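Local atomic coordinates of flap endonuclease 1 (Desulfurococcus amylolyticus, PDB entry 3ORY), a protein that probably cuts 5' flaps from branched DNA, as flap endonucleases of the XPG family do during DNA replication and repair. Residues 41-46 and 96-101; 87-92 and 308-313; 166-171 and 185-190; 181-184 and 189-192; 244-249 and 272-277. All coordinates share one frame; numbering follows the deposited sequence.

Interaction 1: 41-46 and 96-101; sequences DGYNAL and KPPELK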
# COMPACT_ATOMS: atom_id res chain seq x y z
N ASP A 41 0.79 6.11 1.13
CA ASP A 41 1.93 5.47 1.74
C ASP A 41 2.87 5.00 0.64
O ASP A 41 2.45 4.29 -0.29
CB ASP A 41 1.52 4.32 2.64
CG ASP A 41 2.70 3.72 3.36
OD1 ASP A 41 3.11 4.28 4.40
OD2 ASP A 41 3.25 2.72 2.86
N GLY A 42 4.11 5.44 0.74
CA GLY A 42 5.12 5.24 -0.30
C GLY A 42 5.50 3.78 -0.50
O GLY A 42 5.39 3.27 -1.61
N TYR A 43 5.93 3.10 0.56
CA TYR A 43 6.38 1.70 0.44
C TYR A 43 5.26 0.81 -0.05
O TYR A 43 5.48 -0.04 -0.91
CB TYR A 43 6.97 1.17 1.77
CG TYR A 43 8.32 1.74 2.16
CD1 TYR A 43 8.87 2.83 1.48
CD2 TYR A 43 9.04 1.21 3.23
CE1 TYR A 43 10.11 3.37 1.86
CE2 TYR A 43 10.28 1.74 3.61
CZ TYR A 43 10.80 2.82 2.92
OH TYR A 43 12.01 3.37 3.29
N ASN A 44 4.05 1.00 0.47
CA ASN A 44 2.94 0.15 0.07
C ASN A 44 2.64 0.30 -1.42
O ASN A 44 2.43 -0.69 -2.11
CB ASN A 44 1.67 0.41 0.89
CG ASN A 44 0.72 -0.75 0.85
OD1 ASN A 44 0.77 -1.65 1.71
ND2 ASN A 44 -0.16 -0.77 -0.16
N ALA A 45 2.62 1.55 -1.89
CA ALA A 45 2.41 1.80 -3.32
C ALA A 45 3.49 1.15 -4.17
O ALA A 45 3.18 0.53 -5.17
CB ALA A 45 2.32 3.32 -3.61
N LEU A 46 4.75 1.28 -3.76
CA LEU A 46 5.84 0.70 -4.55
C LEU A 46 5.74 -0.82 -4.60
O LEU A 46 6.01 -1.42 -5.64
CB LEU A 46 7.22 1.16 -4.02
CG LEU A 46 7.48 2.67 -4.11
CD1 LEU A 46 8.86 3.05 -3.54
CD2 LEU A 46 7.34 3.18 -5.54
N LYS A 96 12.52 4.36 8.06
CA LYS A 96 13.47 3.25 7.94
C LYS A 96 13.55 2.73 6.51
O LYS A 96 12.56 2.77 5.79
CB LYS A 96 13.09 2.10 8.90
CG LYS A 96 13.24 2.43 10.40
CD LYS A 96 14.65 2.95 10.70
CE LYS A 96 14.73 3.58 12.09
NZ LYS A 96 14.39 2.57 13.15
N PRO A 97 14.74 2.24 6.09
CA PRO A 97 14.82 1.63 4.76
C PRO A 97 13.95 0.37 4.68
O PRO A 97 13.71 -0.28 5.71
CB PRO A 97 16.31 1.31 4.58
CG PRO A 97 16.96 1.52 5.89
CD PRO A 97 16.05 2.31 6.77
N PRO A 98 13.47 0.02 3.48
CA PRO A 98 12.53 -1.09 3.35
C PRO A 98 13.16 -2.43 3.76
O PRO A 98 12.44 -3.34 4.20
CB PRO A 98 12.17 -1.08 1.86
CG PRO A 98 13.35 -0.41 1.20
CD PRO A 98 13.78 0.63 2.18
N GLU A 99 14.49 -2.53 3.65
CA GLU A 99 15.21 -3.73 4.12
C GLU A 99 15.07 -3.96 5.62
O GLU A 99 15.36 -5.05 6.10
CB GLU A 99 16.70 -3.68 3.77
CG GLU A 99 16.99 -3.63 2.26
CD GLU A 99 17.06 -2.21 1.72
OE1 GLU A 99 16.51 -1.29 2.38
OE2 GLU A 99 17.67 -2.01 0.65
N LEU A 100 14.63 -2.94 6.36
CA LEU A 100 14.56 -3.05 7.81
C LEU A 100 13.13 -2.92 8.32
O LEU A 100 12.92 -2.63 9.49
CB LEU A 100 15.48 -2.01 8.46
CG LEU A 100 16.96 -2.08 8.04
CD1 LEU A 100 17.75 -0.95 8.71
CD2 LEU A 100 17.57 -3.45 8.37
N LYS A 101 12.16 -3.16 7.44
CA LYS A 101 10.75 -3.14 7.80
C LYS A 101 10.32 -4.57 8.09
O LYS A 101 10.08 -5.36 7.17
CB LYS A 101 9.92 -2.57 6.64
CG LYS A 101 10.13 -1.06 6.41
CD LYS A 101 9.51 -0.28 7.57
CE LYS A 101 7.99 -0.25 7.47
NZ LYS A 101 7.45 0.38 8.72

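Interaction 2: 87-92 and 308-313; sequences IKPVYV and IEWHTP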
# COMPACT_ATOMS: atom_id res chain seq x y z
N ILE A 87 -7.20 14.50 -8.41
CA ILE A 87 -6.69 14.23 -7.06
C ILE A 87 -5.34 14.92 -6.87
O ILE A 87 -4.52 14.96 -7.79
CB ILE A 87 -6.60 12.70 -6.77
CG1 ILE A 87 -8.01 12.08 -6.71
CG2 ILE A 87 -5.87 12.43 -5.47
CD1 ILE A 87 -8.03 10.58 -6.98
N LYS A 88 -5.12 15.48 -5.69
CA LYS A 88 -3.84 16.09 -5.35
C LYS A 88 -3.04 15.12 -4.49
O LYS A 88 -3.23 15.05 -3.28
CB LYS A 88 -4.06 17.44 -4.66
CG LYS A 88 -4.83 18.44 -5.53
CD LYS A 88 -4.97 19.80 -4.86
CE LYS A 88 -5.58 20.80 -5.84
NZ LYS A 88 -6.09 22.00 -5.14
N PRO A 89 -2.14 14.34 -5.12
CA PRO A 89 -1.45 13.32 -4.35
C PRO A 89 -0.19 13.82 -3.65
O PRO A 89 0.52 14.70 -4.15
CB PRO A 89 -1.10 12.27 -5.41
CG PRO A 89 -0.87 13.07 -6.67
CD PRO A 89 -1.68 14.36 -6.53
N VAL A 90 0.07 13.24 -2.48
CA VAL A 90 1.32 13.43 -1.77
C VAL A 90 1.72 12.06 -1.21
O VAL A 90 0.88 11.34 -0.66
CB VAL A 90 1.22 14.51 -0.65
CG1 VAL A 90 0.01 14.28 0.27
CG2 VAL A 90 2.53 14.60 0.18
N TYR A 91 2.97 11.69 -1.40
CA TYR A 91 3.46 10.41 -0.90
C TYR A 91 4.12 10.61 0.45
O TYR A 91 4.57 11.71 0.76
CB TYR A 91 4.43 9.77 -1.91
CG TYR A 91 3.71 9.20 -3.12
CD1 TYR A 91 3.35 7.85 -3.17
CD2 TYR A 91 3.37 10.02 -4.20
CE1 TYR A 91 2.69 7.32 -4.29
CE2 TYR A 91 2.70 9.50 -5.30
CZ TYR A 91 2.36 8.16 -5.34
OH TYR A 91 1.71 7.68 -6.44
N VAL A 92 4.16 9.56 1.26
CA VAL A 92 4.87 9.61 2.52
C VAL A 92 5.79 8.40 2.62
O VAL A 92 5.36 7.26 2.40
CB VAL A 92 3.91 9.71 3.75
CG1 VAL A 92 2.86 8.59 3.75
CG2 VAL A 92 4.71 9.76 5.07
N ILE A 308 3.28 20.46 2.47
CA ILE A 308 2.86 19.82 1.22
C ILE A 308 2.60 20.85 0.11
O ILE A 308 1.60 21.58 0.14
CB ILE A 308 1.62 18.94 1.45
CG1 ILE A 308 1.88 17.90 2.56
CG2 ILE A 308 1.19 18.27 0.16
CD1 ILE A 308 0.62 17.33 3.17
N GLU A 309 3.52 20.89 -0.86
CA GLU A 309 3.42 21.80 -2.00
C GLU A 309 3.68 21.06 -3.30
O GLU A 309 4.52 20.17 -3.35
CB GLU A 309 4.41 22.96 -1.87
CG GLU A 309 4.14 23.92 -0.71
CD GLU A 309 5.18 25.02 -0.59
OE1 GLU A 309 6.30 24.85 -1.12
OE2 GLU A 309 4.88 26.06 0.04
N TRP A 310 2.95 21.44 -4.34
CA TRP A 310 3.14 20.90 -5.68
C TRP A 310 3.94 21.89 -6.54
O TRP A 310 3.66 23.09 -6.52
CB TRP A 310 1.79 20.58 -6.31
CG TRP A 310 1.06 19.46 -5.60
CD1 TRP A 310 1.06 18.14 -5.95
CD2 TRP A 310 0.24 19.57 -4.43
NE1 TRP A 310 0.29 17.42 -5.07
CE2 TRP A 310 -0.22 18.26 -4.12
CE3 TRP A 310 -0.16 20.63 -3.61
CZ2 TRP A 310 -1.04 18.00 -3.02
CZ3 TRP A 310 -0.99 20.37 -2.52
CH2 TRP A 310 -1.42 19.06 -2.24
N HIS A 311 4.92 21.38 -7.27
CA HIS A 311 5.78 22.22 -8.12
C HIS A 311 5.65 21.86 -9.58
O HIS A 311 5.22 20.75 -9.92
CB HIS A 311 7.26 22.10 -7.71
CG HIS A 311 7.51 22.46 -6.28
ND1 HIS A 311 7.21 23.71 -5.76
CD2 HIS A 311 8.03 21.74 -5.26
CE1 HIS A 311 7.54 23.74 -4.48
NE2 HIS A 311 8.03 22.56 -4.15
N THR A 312 6.01 22.80 -10.45
CA THR A 312 5.96 22.60 -11.89
C THR A 312 6.73 21.33 -12.28
O THR A 312 7.89 21.18 -11.91
CB THR A 312 6.55 23.83 -12.63
OG1 THR A 312 5.87 25.00 -12.18
CG2 THR A 312 6.39 23.70 -14.15
N PRO A 313 6.08 20.41 -13.01
CA PRO A 313 6.82 19.24 -13.48
C PRO A 313 8.04 19.63 -14.32
O PRO A 313 8.03 20.67 -15.00
CB PRO A 313 5.79 18.50 -14.33
CG PRO A 313 4.47 18.93 -13.75
CD PRO A 313 4.65 20.35 -13.35

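Interaction 3: 166-171 and 185-190; sequences EGEAQA and SQDYDS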
# COMPACT_ATOMS: atom_id res chain seq x y z
N GLU A 166 7.10 5.04 11.10
CA GLU A 166 6.17 4.37 10.17
C GLU A 166 5.51 5.35 9.19
O GLU A 166 4.93 6.36 9.61
CB GLU A 166 5.07 3.60 10.91
CG GLU A 166 5.56 2.40 11.75
CD GLU A 166 5.94 2.80 13.17
OE1 GLU A 166 6.01 4.02 13.47
OE2 GLU A 166 6.15 1.90 14.00
N GLY A 167 5.61 5.04 7.89
CA GLY A 167 4.96 5.81 6.84
C GLY A 167 3.46 5.86 7.05
O GLY A 167 2.84 6.93 6.90
N GLU A 168 2.88 4.72 7.41
CA GLU A 168 1.43 4.62 7.64
C GLU A 168 0.95 5.50 8.80
O GLU A 168 -0.15 6.05 8.75
CB GLU A 168 1.00 3.16 7.88
CG GLU A 168 1.29 2.22 6.69
CD GLU A 168 0.27 2.36 5.54
OE1 GLU A 168 -0.71 3.13 5.66
OE2 GLU A 168 0.47 1.69 4.49
N ALA A 169 1.78 5.61 9.84
CA ALA A 169 1.49 6.47 11.00
C ALA A 169 1.52 7.96 10.65
O ALA A 169 0.67 8.73 11.09
CB ALA A 169 2.51 6.20 12.13
N GLN A 170 2.54 8.36 9.88
CA GLN A 170 2.64 9.73 9.40
C GLN A 170 1.48 10.08 8.46
O GLN A 170 0.94 11.19 8.54
CB GLN A 170 3.98 9.99 8.70
CG GLN A 170 4.20 11.46 8.28
CD GLN A 170 4.29 12.41 9.46
OE1 GLN A 170 4.83 12.06 10.52
NE2 GLN A 170 3.76 13.62 9.30
N ALA A 171 1.11 9.14 7.59
CA ALA A 171 -0.06 9.32 6.72
C ALA A 171 -1.31 9.61 7.56
O ALA A 171 -2.01 10.59 7.32
CB ALA A 171 -0.29 8.09 5.82
N SER A 185 -3.58 3.25 0.91
CA SER A 185 -2.73 2.06 1.04
C SER A 185 -3.61 0.84 0.84
O SER A 185 -4.83 0.94 0.93
CB SER A 185 -2.13 2.01 2.46
OG SER A 185 -1.28 0.88 2.60
N GLN A 186 -3.00 -0.31 0.57
CA GLN A 186 -3.73 -1.58 0.56
C GLN A 186 -3.88 -2.16 1.97
O GLN A 186 -4.84 -2.88 2.24
CB GLN A 186 -3.08 -2.62 -0.37
CG GLN A 186 -3.21 -2.29 -1.86
CD GLN A 186 -4.61 -1.88 -2.25
OE1 GLN A 186 -4.88 -0.71 -2.51
NE2 GLN A 186 -5.53 -2.84 -2.27
N ASP A 187 -2.96 -1.83 2.87
CA ASP A 187 -3.15 -2.31 4.23
C ASP A 187 -3.92 -1.30 5.07
O ASP A 187 -4.23 -0.18 4.63
CB ASP A 187 -1.83 -2.78 4.88
CG ASP A 187 -0.81 -1.68 5.00
OD1 ASP A 187 -1.19 -0.53 5.27
OD2 ASP A 187 0.39 -1.99 4.80
N TYR A 188 -4.24 -1.72 6.29
CA TYR A 188 -5.15 -0.98 7.14
C TYR A 188 -4.41 -0.28 8.28
O TYR A 188 -5.03 0.26 9.20
CB TYR A 188 -6.19 -1.97 7.69
CG TYR A 188 -7.12 -2.49 6.60
CD1 TYR A 188 -8.42 -2.00 6.46
CD2 TYR A 188 -6.68 -3.45 5.69
CE1 TYR A 188 -9.26 -2.48 5.44
CE2 TYR A 188 -7.50 -3.93 4.69
CZ TYR A 188 -8.79 -3.45 4.57
OH TYR A 188 -9.58 -3.94 3.55
N ASP A 189 -3.08 -0.31 8.21
CA ASP A 189 -2.21 0.21 9.28
C ASP A 189 -2.54 1.64 9.66
O ASP A 189 -2.51 1.98 10.83
CB ASP A 189 -0.73 0.16 8.86
CG ASP A 189 -0.24 -1.25 8.51
OD1 ASP A 189 -1.06 -2.12 8.13
OD2 ASP A 189 0.98 -1.49 8.60
N SER A 190 -2.84 2.48 8.66
CA SER A 190 -3.13 3.88 8.91
C SER A 190 -4.38 4.10 9.80
O SER A 190 -4.41 5.05 10.58
CB SER A 190 -3.20 4.71 7.61
OG SER A 190 -4.35 4.41 6.84

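Interaction 4: 181-184 and 189-192; sequences YASA and DSLL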
# COMPACT_ATOMS: atom_id res chain seq x y z
N TYR A 181 -7.24 14.64 2.92
CA TYR A 181 -8.58 14.11 3.05
C TYR A 181 -8.57 12.68 3.59
O TYR A 181 -9.40 12.31 4.41
CB TYR A 181 -9.30 14.18 1.71
CG TYR A 181 -10.63 13.47 1.69
CD1 TYR A 181 -11.75 14.03 2.30
CD2 TYR A 181 -10.76 12.24 1.05
CE1 TYR A 181 -12.99 13.35 2.28
CE2 TYR A 181 -11.97 11.57 1.03
CZ TYR A 181 -13.08 12.12 1.64
OH TYR A 181 -14.26 11.43 1.59
N ALA A 182 -7.62 11.88 3.11
CA ALA A 182 -7.55 10.46 3.47
C ALA A 182 -6.16 9.93 3.23
O ALA A 182 -5.40 10.51 2.46
CB ALA A 182 -8.58 9.66 2.66
N SER A 183 -5.81 8.84 3.91
CA SER A 183 -4.59 8.11 3.65
C SER A 183 -4.93 7.06 2.61
O SER A 183 -6.10 6.72 2.42
CB SER A 183 -4.03 7.47 4.94
OG SER A 183 -5.04 6.79 5.67
N ALA A 184 -3.92 6.57 1.89
CA ALA A 184 -4.15 5.58 0.85
C ALA A 184 -3.10 4.49 0.90
O ALA A 184 -1.88 4.77 0.93
CB ALA A 184 -4.18 6.24 -0.55
N ASP A 189 -3.08 -0.31 8.21
CA ASP A 189 -2.21 0.21 9.28
C ASP A 189 -2.54 1.64 9.66
O ASP A 189 -2.51 1.98 10.83
CB ASP A 189 -0.73 0.16 8.86
CG ASP A 189 -0.24 -1.25 8.51
OD1 ASP A 189 -1.06 -2.12 8.13
OD2 ASP A 189 0.98 -1.49 8.60
N SER A 190 -2.84 2.48 8.66
CA SER A 190 -3.13 3.88 8.91
C SER A 190 -4.38 4.10 9.80
O SER A 190 -4.41 5.05 10.58
CB SER A 190 -3.20 4.71 7.61
OG SER A 190 -4.35 4.41 6.84
N LEU A 191 -5.36 3.21 9.71
CA LEU A 191 -6.54 3.22 10.59
C LEU A 191 -6.14 2.90 12.03
O LEU A 191 -6.62 3.56 12.96
CB LEU A 191 -7.60 2.22 10.12
CG LEU A 191 -8.25 2.57 8.77
CD1 LEU A 191 -9.15 1.43 8.29
CD2 LEU A 191 -9.05 3.87 8.87
N LEU A 192 -5.27 1.92 12.20
CA LEU A 192 -4.78 1.55 13.53
C LEU A 192 -4.03 2.72 14.17
O LEU A 192 -4.13 2.93 15.38
CB LEU A 192 -3.87 0.32 13.47
CG LEU A 192 -4.41 -1.12 13.48
CD1 LEU A 192 -5.66 -1.31 12.68
CD2 LEU A 192 -3.31 -2.04 12.92

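Interaction 5: 244-249 and 272-277; sequences GILLGT and GGIEKI. With PO4 (phosphate ion), chain D.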
# COMPACT_ATOMS: atom_id res chain seq x y z
N GLY A 244 -4.82 -5.88 15.29
CA GLY A 244 -3.59 -5.78 14.50
C GLY A 244 -2.41 -6.49 15.13
O GLY A 244 -1.61 -7.14 14.42
N ILE A 245 -2.27 -6.35 16.45
CA ILE A 245 -1.19 -6.98 17.20
C ILE A 245 -1.29 -8.51 17.14
O ILE A 245 -0.27 -9.21 17.02
CB ILE A 245 -1.15 -6.46 18.67
CG1 ILE A 245 -0.73 -4.98 18.70
CG2 ILE A 245 -0.22 -7.31 19.53
CD1 ILE A 245 -0.92 -4.27 20.05
N LEU A 246 -2.52 -9.03 17.20
CA LEU A 246 -2.72 -10.48 17.08
C LEU A 246 -2.33 -10.98 15.71
O LEU A 246 -1.82 -12.10 15.56
CB LEU A 246 -4.17 -10.85 17.39
CG LEU A 246 -4.59 -10.69 18.86
CD1 LEU A 246 -6.04 -11.15 19.04
CD2 LEU A 246 -3.67 -11.49 19.76
N LEU A 247 -2.56 -10.14 14.70
CA LEU A 247 -2.20 -10.49 13.33
C LEU A 247 -0.70 -10.31 13.05
O LEU A 247 -0.11 -11.07 12.26
CB LEU A 247 -3.06 -9.68 12.34
CG LEU A 247 -4.57 -9.91 12.44
CD1 LEU A 247 -5.28 -9.06 11.38
CD2 LEU A 247 -4.92 -11.39 12.26
N GLY A 248 -0.09 -9.33 13.71
CA GLY A 248 1.35 -9.11 13.59
C GLY A 248 1.74 -7.74 13.07
O GLY A 248 1.26 -7.31 12.02
N THR A 249 2.61 -7.05 13.82
CA THR A 249 3.08 -5.70 13.46
C THR A 249 4.60 -5.73 13.29
O THR A 249 5.22 -6.78 13.46
CB THR A 249 2.74 -4.69 14.57
OG1 THR A 249 3.52 -4.99 15.74
CG2 THR A 249 1.24 -4.75 14.95
N GLY A 272 -12.27 -8.59 25.86
CA GLY A 272 -12.08 -7.15 26.07
C GLY A 272 -10.64 -6.70 25.90
O GLY A 272 -10.18 -5.80 26.59
N GLY A 273 -9.92 -7.32 24.97
CA GLY A 273 -8.52 -7.00 24.76
C GLY A 273 -7.69 -8.25 24.61
O GLY A 273 -8.23 -9.32 24.35
N ILE A 274 -6.38 -8.13 24.80
CA ILE A 274 -5.48 -9.26 24.65
C ILE A 274 -5.12 -9.92 25.98
O ILE A 274 -5.03 -11.14 26.06
CB ILE A 274 -4.19 -8.86 23.87
CG1 ILE A 274 -4.51 -8.59 22.40
CG2 ILE A 274 -3.14 -9.96 23.96
CD1 ILE A 274 -3.34 -7.98 21.60
N GLU A 275 -4.90 -9.11 27.01
CA GLU A 275 -4.30 -9.61 28.26
C GLU A 275 -5.13 -10.67 29.00
O GLU A 275 -4.57 -11.49 29.73
CB GLU A 275 -3.91 -8.46 29.21
CG GLU A 275 -2.65 -7.67 28.78
CD GLU A 275 -1.39 -8.53 28.53
OE1 GLU A 275 -0.29 -7.96 28.39
OE2 GLU A 275 -1.48 -9.78 28.47
N LYS A 276 -6.44 -10.65 28.78
CA LYS A 276 -7.36 -11.60 29.40
C LYS A 276 -7.64 -12.85 28.55
O LYS A 276 -8.21 -13.83 29.06
CB LYS A 276 -8.68 -10.91 29.74
CG LYS A 276 -8.58 -9.93 30.89
CD LYS A 276 -9.89 -9.22 31.09
CE LYS A 276 -9.99 -8.69 32.51
NZ LYS A 276 -11.38 -8.26 32.79
N ILE A 277 -7.28 -12.82 27.26
CA ILE A 277 -7.41 -14.00 26.39
C ILE A 277 -6.69 -15.16 27.08
O ILE A 277 -5.54 -15.00 27.50
CB ILE A 277 -6.83 -13.75 24.95
CG1 ILE A 277 -7.60 -12.64 24.24
CG2 ILE A 277 -6.87 -15.04 24.09
CD1 ILE A 277 -7.04 -12.26 22.87
P PO4 D . -4.60 -5.19 26.35
O1 PO4 D . -3.36 -5.89 25.84
O2 PO4 D . -4.22 -4.27 27.48
O3 PO4 D . -5.22 -4.37 25.25
O4 PO4 D . -5.55 -6.27 26.80

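Interaction 1: 41-46 and 96-101
The Y43 ring meets the 96-101 loop mostly by its rim. K96 O and K101 CG lie at the edge of the ring, and K101 CG comes within 4.0 Å of Y43 CE2. The backbone of P97 and P98 approaches the ring obliquely. P98 lies across the end of the tyrosine at about a right angle, with its CD 3.8 Å from Y43 CZ.

Y43 OH donates to K96 O at 2.6 Å. The C=O...O angle is 137°, and the hydroxyl sits 27° out of the carbonyl plane. This bond satisfies the buried hydroxyl. Y43 carries its CG anti to its own carbonyl carbon (chi1 -71°), which sends the ring away from the helix toward the loop.

At the start of helix 42-52, D41 is the N-cap: N44 N donates to D41 OD2 at 3.1 Å. On the loop side, K101 bends past the ring, and its NZ forms salt bridges with D94 and D250.

The Y43 side chain and a bound phosphate, probably from the crystallisation liquor, approach to about 4 Å between nearest atoms. Beside D41, whose carboxylate lies close to that of E168, such a tyrosine fits the active-site cleft of XPG-family nucleases.

Interaction 2: 87-92 and 308-313
One indole hydrogen bond joins W310 to the strand. W310 NE1 donates to P89 O at 2.9 Å, with an N-H...O angle of 143°, so the bond is bent. The oxygen lies 23° out of the indole plane, and the nitrogen is tilted from the carbonyl plane as well. P89 O is on the flank of strand 88-93 turned away from strand 37-41. K88 and V90 make their backbone bonds on the opposite flank, to I38 and I40 in strand 37-41 and to K36 just before it. The tryptophan thus uses a carbonyl that strand 37-41 does not take up.

Contacts of CH groups with the ring come next. K88 CB is 3.5 Å from W310 CZ2, and K88 CD lies over one face of the indole. The lysine chain is extended beyond CG, so its aliphatic part runs over the ring while the amino end leads away. P89 adds a weaker touch, its CD 3.9 Å from W310 NE1.

Apolar packing closes the far end. V90 and I308 meet at about a right angle, V90 CB lying 3.8 Å from I308 CG2. That methyl is also 3.9 Å from V90 CG2, so a single branch of the isoleucine makes the nearest approach to both. I308 and W310 both touch P159 too, and W310 further packs on F344 of helix 330-347.

A late irregular segment of the chain is in this way laid against a strand in the parallel part of the central mixed sheet. That sheet is the core of the Rossmann-like fold of the PIN clan.

Interaction 3: 166-171 and 185-190
E168 leaves its helix with CG anti to the carbonyl carbon and then bends at chi2 (-77°), which swings its carboxylate toward S185 and D187. S185 answers with OG anti to the backbone N.

S185 OG donates to E168 OE2 at 2.7 Å. It arrives on the syn side, 18° out of the carboxylate plane. The same OG accepts from D187 N at 3.2 Å, forming an ST turn, so one hydroxyl holds both the glutamate and the turn.

D187 comes at E168 from the opposite direction. D187 OD1 is only 2.9 Å from E168 OE2, with the carboxylate planes 62° apart. Both atoms are acceptors, and this is not a hydrogen bond. Nearer the backbone, E168 CB packs on D189 CB at 3.6 Å. D189 OD1 accepts from V13 N. S190 CB is 3.5 Å from E168 OE1, which is buried and has no polar partner in the model.

An alanine here in place of E168 removes the acceptor of S185 OG, and would probably leave that hydroxyl free to turn and a gap beside D187 and S190.

D41 also brings its carboxylate close to E168 OE2. A modelled phosphate sits very close to E168 OE2, a contact that is doubtful as it stands. Acidic groups this close would probably need cations to offset their repulsion, consistent with the divalent-metal site known in this nuclease family.

Interaction 4: 181-184 and 189-192
S183 and S190 tie the first strand of a beta-alpha-beta unit to its short helix. The unit runs through strand 182-184, helix 189-192 and strand 197-200.

The whole contact is a single pair of hydroxyls. S183 OG and S190 OG are hydrogen-bonded at 2.7 Å, and either could be the donor. S183 has its OG between the backbone N and the carbonyl carbon (chi1 47°). S190 adopts the same kind of position (chi1 71°). These torsions turn the two OG atoms toward each other. The rest of the approach is looser: S190 CB lies 3.4 Å from S183 OG, and the CB atoms of S183 and S190 are 3.9 Å apart.

Both serines are buried, so the bond gives S190 OG a polar mate inside the protein. S183 OG has further partners in S195 OG and K197 O. It therefore links the helix to the turn that follows it and to the start of the next strand.

The backbone of S183 pairs with K197 and V199, while A182 and A184 pair with V39 on the other side. Strand 182-184 thus lies between two parallel neighbours, 37-41 and 197-200. The motif is a beta-alpha-beta crossover, with S183 in the strand bonded to S190 in the connecting helix.

Interaction 5: 244-249 and 272-277
I274 makes the closest approach to the helix end. Its CD1 is 3.8 Å from I245 CG2 and 4.0 Å from L246 CD2. The side chains of L246 and I274 slide past each other in opposite directions. L246 divides its two methyls: CD2 goes to I274, and CD1 meets I277 CD1 tip to tip at 4.1 Å. All of this is apolar and buried.

Replacing L246 with an alanine would probably open a gap between I274 and I277 and cost each a methyl neighbour.

A type I turn from I274 to I277 places the two isoleucines, with I277 N bonded to I274 O. A phosphate ion, probably from the crystallisation liquor, accepts at O4 from I274 N and E275 N, each at 2.9 Å. The E275 bond is nearly straight (177°), and the I274 bond is bent (137°). K294 NZ also holds this ion.

The contact joins the end of helix 237-247 to the loop after helix 261-271. Those two helices and the loop between them probably correspond to the helix-two-turn-helix DNA-binding element of this family. L246 also packs on A264 and V268 of helix 261-271, and I245 on V290 and I293 of helix 290-298.

In the fold
Interactions 1 and 3 flank the same acidic cleft, their centres 10 Å apart. D41 and E168 bring like charges together there, beside bound phosphate, as expected for the metal-dependent active site of this family. Interaction 4 is 5 Å from interaction 3, centre to centre. They share D189 and S190, so S190 ties the cleft to the sheet. Interaction 2 reaches the site through its strand: G42 N lies 2.8 Å from V92 O, and V92 packs on G167 and A171. Interaction 5 is across the chain's centre from interaction 2, about 37 Å between centres. Its centre is about 19 Å from that of interaction 3; its phosphate may mark where a DNA phosphate could bind.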